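Mevalonate kinase (Staphylococcus aureus, PDB 2X7I) probably catalyses the ATP-dependent phosphorylation of mevalonate to phosphomevalonate, as expected of a GHMP-family kinase of the mevalonate pathway. Local coordinates at residues A[131-136]-A[146-151]. Residues are numbered along the deposited sequence; the frame is centred on the assembly and turned at random.
Sequences KANWAE and IDTQTI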
ATOM      1  N   LYS A 131      -0.590  -9.100  16.293  1.00 48.12           N
ATOM      2  CA  LYS A 131       0.841  -8.848  16.428  1.00 48.32           C
ATOM      3  C   LYS A 131       1.342  -7.797  15.435  1.00 46.92           C
ATOM      4  O   LYS A 131       2.205  -6.997  15.764  1.00 45.71           O
ATOM      5  CB  LYS A 131       1.635 -10.143  16.261  1.00 49.68           C
ATOM      6  CG  LYS A 131       1.560 -11.093  17.445  1.00 52.65           C
ATOM      7  CD  LYS A 131       2.622 -10.774  18.500  1.00 55.88           C
ATOM      8  CE  LYS A 131       2.895 -11.983  19.406  1.00 59.55           C
ATOM      9  NZ  LYS A 131       3.570 -11.614  20.697  1.00 61.69           N
ATOM     10  N   ALA A 132       0.801  -7.806  14.222  1.00 46.47           N
ATOM     11  CA  ALA A 132       1.181  -6.811  13.224  1.00 45.68           C
ATOM     12  C   ALA A 132       0.692  -5.422  13.643  1.00 45.31           C
ATOM     13  O   ALA A 132       1.430  -4.446  13.520  1.00 45.60           O
ATOM     14  CB  ALA A 132       0.643  -7.182  11.842  1.00 45.08           C
ATOM     15  N   ASN A 133      -0.536  -5.326  14.138  1.00 45.40           N
ATOM     16  CA  ASN A 133      -1.062  -4.034  14.583  1.00 45.75           C
ATOM     17  C   ASN A 133      -0.223  -3.500  15.749  1.00 46.71           C
ATOM     18  O   ASN A 133       0.111  -2.321  15.772  1.00 46.27           O
ATOM     19  CB  ASN A 133      -2.567  -4.106  14.928  1.00 46.04           C
ATOM     20  CG  ASN A 133      -3.471  -4.073  13.672  1.00 45.67           C
ATOM     21  OD1 ASN A 133      -4.329  -4.937  13.477  1.00 46.42           O
ATOM     22  ND2 ASN A 133      -3.277  -3.068  12.831  1.00 44.68           N
ATOM     23  N   TRP A 134       0.176  -4.385  16.667  1.00 48.09           N
ATOM     24  CA  TRP A 134       1.046  -3.998  17.780  1.00 49.48           C
ATOM     25  C   TRP A 134       2.436  -3.550  17.315  1.00 48.56           C
ATOM     26  O   TRP A 134       3.000  -2.588  17.857  1.00 48.94           O
ATOM     27  CB  TRP A 134       1.181  -5.125  18.821  1.00 51.04           C
ATOM     28  CG  TRP A 134      -0.143  -5.651  19.385  1.00 55.25           C
ATOM     29  CD1 TRP A 134      -1.406  -5.132  19.186  1.00 56.69           C
ATOM     30  CD2 TRP A 134      -0.315  -6.792  20.241  1.00 58.07           C
ATOM     31  NE1 TRP A 134      -2.339  -5.897  19.845  1.00 57.73           N
ATOM     32  CE2 TRP A 134      -1.696  -6.915  20.505  1.00 59.00           C
ATOM     33  CE3 TRP A 134       0.566  -7.730  20.796  1.00 60.48           C
ATOM     34  CZ2 TRP A 134      -2.217  -7.935  21.311  1.00 61.08           C
ATOM     35  CZ3 TRP A 134       0.047  -8.741  21.599  1.00 62.45           C
ATOM     36  CH2 TRP A 134      -1.335  -8.835  21.845  1.00 62.27           C
ATOM     37  N   ALA A 135       2.977  -4.229  16.305  1.00 47.74           N
ATOM     38  CA  ALA A 135       4.312  -3.896  15.771  1.00 47.48           C
ATOM     39  C   ALA A 135       4.317  -2.539  15.059  1.00 46.53           C
ATOM     40  O   ALA A 135       5.254  -1.758  15.208  1.00 46.35           O
ATOM     41  CB  ALA A 135       4.825  -4.998  14.840  1.00 46.89           C
ATOM     42  N   GLU A 136       3.266  -2.273  14.297  1.00 46.05           N
ATOM     43  CA  GLU A 136       3.058  -0.963  13.676  1.00 46.39           C
ATOM     44  C   GLU A 136       3.040   0.165  14.714  1.00 47.31           C
ATOM     45  O   GLU A 136       3.709   1.179  14.543  1.00 47.16           O
ATOM     46  CB  GLU A 136       1.756  -0.956  12.896  1.00 46.02           C
ATOM     47  CG  GLU A 136       1.770  -1.871  11.683  1.00 46.55           C
ATOM     48  CD  GLU A 136       0.381  -2.278  11.256  1.00 47.28           C
ATOM     49  OE1 GLU A 136      -0.554  -1.479  11.442  1.00 48.67           O
ATOM     50  OE2 GLU A 136       0.226  -3.394  10.728  1.00 48.66           O
ATOM     51  N   ILE A 146      -7.257  -1.082   8.744  1.00 44.88           N
ATOM     52  CA  ILE A 146      -7.662  -1.389   7.369  1.00 44.74           C
ATOM     53  C   ILE A 146      -6.506  -1.981   6.550  1.00 44.18           C
ATOM     54  O   ILE A 146      -6.706  -2.958   5.836  1.00 44.02           O
ATOM     55  CB  ILE A 146      -8.293  -0.161   6.649  1.00 44.58           C
ATOM     56  CG1 ILE A 146      -8.933  -0.600   5.330  1.00 45.48           C
ATOM     57  CG2 ILE A 146      -7.260   0.943   6.405  1.00 43.91           C
ATOM     58  CD1 ILE A 146      -9.932   0.417   4.739  1.00 45.61           C
ATOM     59  N   ASP A 147      -5.309  -1.400   6.674  1.00 44.38           N
ATOM     60  CA  ASP A 147      -4.133  -1.863   5.929  1.00 44.42           C
ATOM     61  C   ASP A 147      -3.786  -3.293   6.348  1.00 44.03           C
ATOM     62  O   ASP A 147      -3.616  -4.158   5.506  1.00 44.47           O
ATOM     63  CB  ASP A 147      -2.909  -0.968   6.171  1.00 44.95           C
ATOM     64  CG  ASP A 147      -3.087   0.477   5.670  1.00 47.52           C
ATOM     65  OD1 ASP A 147      -4.210   0.875   5.273  1.00 51.70           O
ATOM     66  OD2 ASP A 147      -2.073   1.227   5.691  1.00 49.46           O
ATOM     67  N   THR A 148      -3.716  -3.543   7.647  1.00 43.49           N
ATOM     68  CA  THR A 148      -3.348  -4.862   8.139  1.00 43.94           C
ATOM     69  C   THR A 148      -4.369  -5.942   7.734  1.00 44.62           C
ATOM     70  O   THR A 148      -3.994  -7.033   7.315  1.00 44.52           O
ATOM     71  CB  THR A 148      -3.163  -4.874   9.671  1.00 44.00           C
ATOM     72  OG1 THR A 148      -2.244  -3.843  10.052  1.00 43.48           O
ATOM     73  CG2 THR A 148      -2.630  -6.227  10.137  1.00 43.78           C
ATOM     74  N   GLN A 149      -5.650  -5.637   7.865  1.00 45.08           N
ATOM     75  CA  GLN A 149      -6.688  -6.594   7.502  1.00 46.62           C
ATOM     76  C   GLN A 149      -6.706  -6.865   5.990  1.00 46.60           C
ATOM     77  O   GLN A 149      -6.821  -8.010   5.570  1.00 47.87           O
ATOM     78  CB  GLN A 149      -8.061  -6.123   8.002  1.00 47.10           C
ATOM     79  CG  GLN A 149      -9.245  -6.983   7.547  1.00 49.11           C
ATOM     80  CD  GLN A 149      -9.161  -8.441   7.987  1.00 52.32           C
ATOM     81  OE1 GLN A 149      -8.336  -8.801   8.824  1.00 54.27           O
ATOM     82  NE2 GLN A 149     -10.040  -9.286   7.427  1.00 54.68           N
ATOM     83  N   THR A 150      -6.571  -5.824   5.175  1.00 45.91           N
ATOM     84  CA  THR A 150      -6.530  -6.005   3.719  1.00 45.67           C
ATOM     85  C   THR A 150      -5.335  -6.866   3.325  1.00 45.84           C
ATOM     86  O   THR A 150      -5.476  -7.811   2.556  1.00 47.07           O
ATOM     87  CB  THR A 150      -6.451  -4.653   2.981  1.00 45.29           C
ATOM     88  OG1 THR A 150      -7.548  -3.819   3.383  1.00 44.84           O
ATOM     89  CG2 THR A 150      -6.483  -4.855   1.477  1.00 44.50           C
ATOM     90  N   ILE A 151      -4.170  -6.546   3.873  1.00 45.01           N
ATOM     91  CA  ILE A 151      -2.940  -7.280   3.588  1.00 45.41           C
ATOM     92  C   ILE A 151      -2.998  -8.749   4.035  1.00 46.34           C
ATOM     93  O   ILE A 151      -2.743  -9.643   3.236  1.00 48.05           O
ATOM     94  CB  ILE A 151      -1.713  -6.589   4.231  1.00 44.81           C
ATOM     95  CG1 ILE A 151      -1.399  -5.283   3.498  1.00 44.01           C
ATOM     96  CG2 ILE A 151      -0.481  -7.480   4.162  1.00 45.12           C
ATOM     97  CD1 ILE A 151      -0.389  -4.442   4.224  1.00 44.48           C
TER
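T148 reaches across to E136, N133 and A132, joining two consecutive helices of the N-terminal domain of the GHMP kinase fold, 125-140 and 145-153. The helices run roughly antiparallel, 142° apart, with segment axes 10.1 Å from each other at closest, and T148 contributes more than half of the 139 Å² buried between them. E136 and T148 approach from opposite directions, bringing OG1 of T148 to 2.6 Å from OE2 of E136. The hydroxyl of T148 is the donor, but its single proton can go to this carboxylate oxygen or to the carbonyl of S144, and which receives it is not settled. Glutamate suits its place because its extended chain (chi2 157°) carries the carboxylate across the gap, where OE1 accepts from the backbone N-H of S144 just ahead of helix 145-153; its side chain also touches A105 and A108 of helix 103-119. Threonine offers two different branches: with OG1 beside its own backbone N (chi1 -53°), the hydroxyl faces the carboxylate while CG2, anti to the backbone N, turns to A132. N133, partly exposed, lies obliquely across T148. Alanine suits position 132 because its CB, pointing toward the other helix, offers the threonine methyl a small apolar neighbour: A132 CB sits 3.8 Å from CG2 of T148.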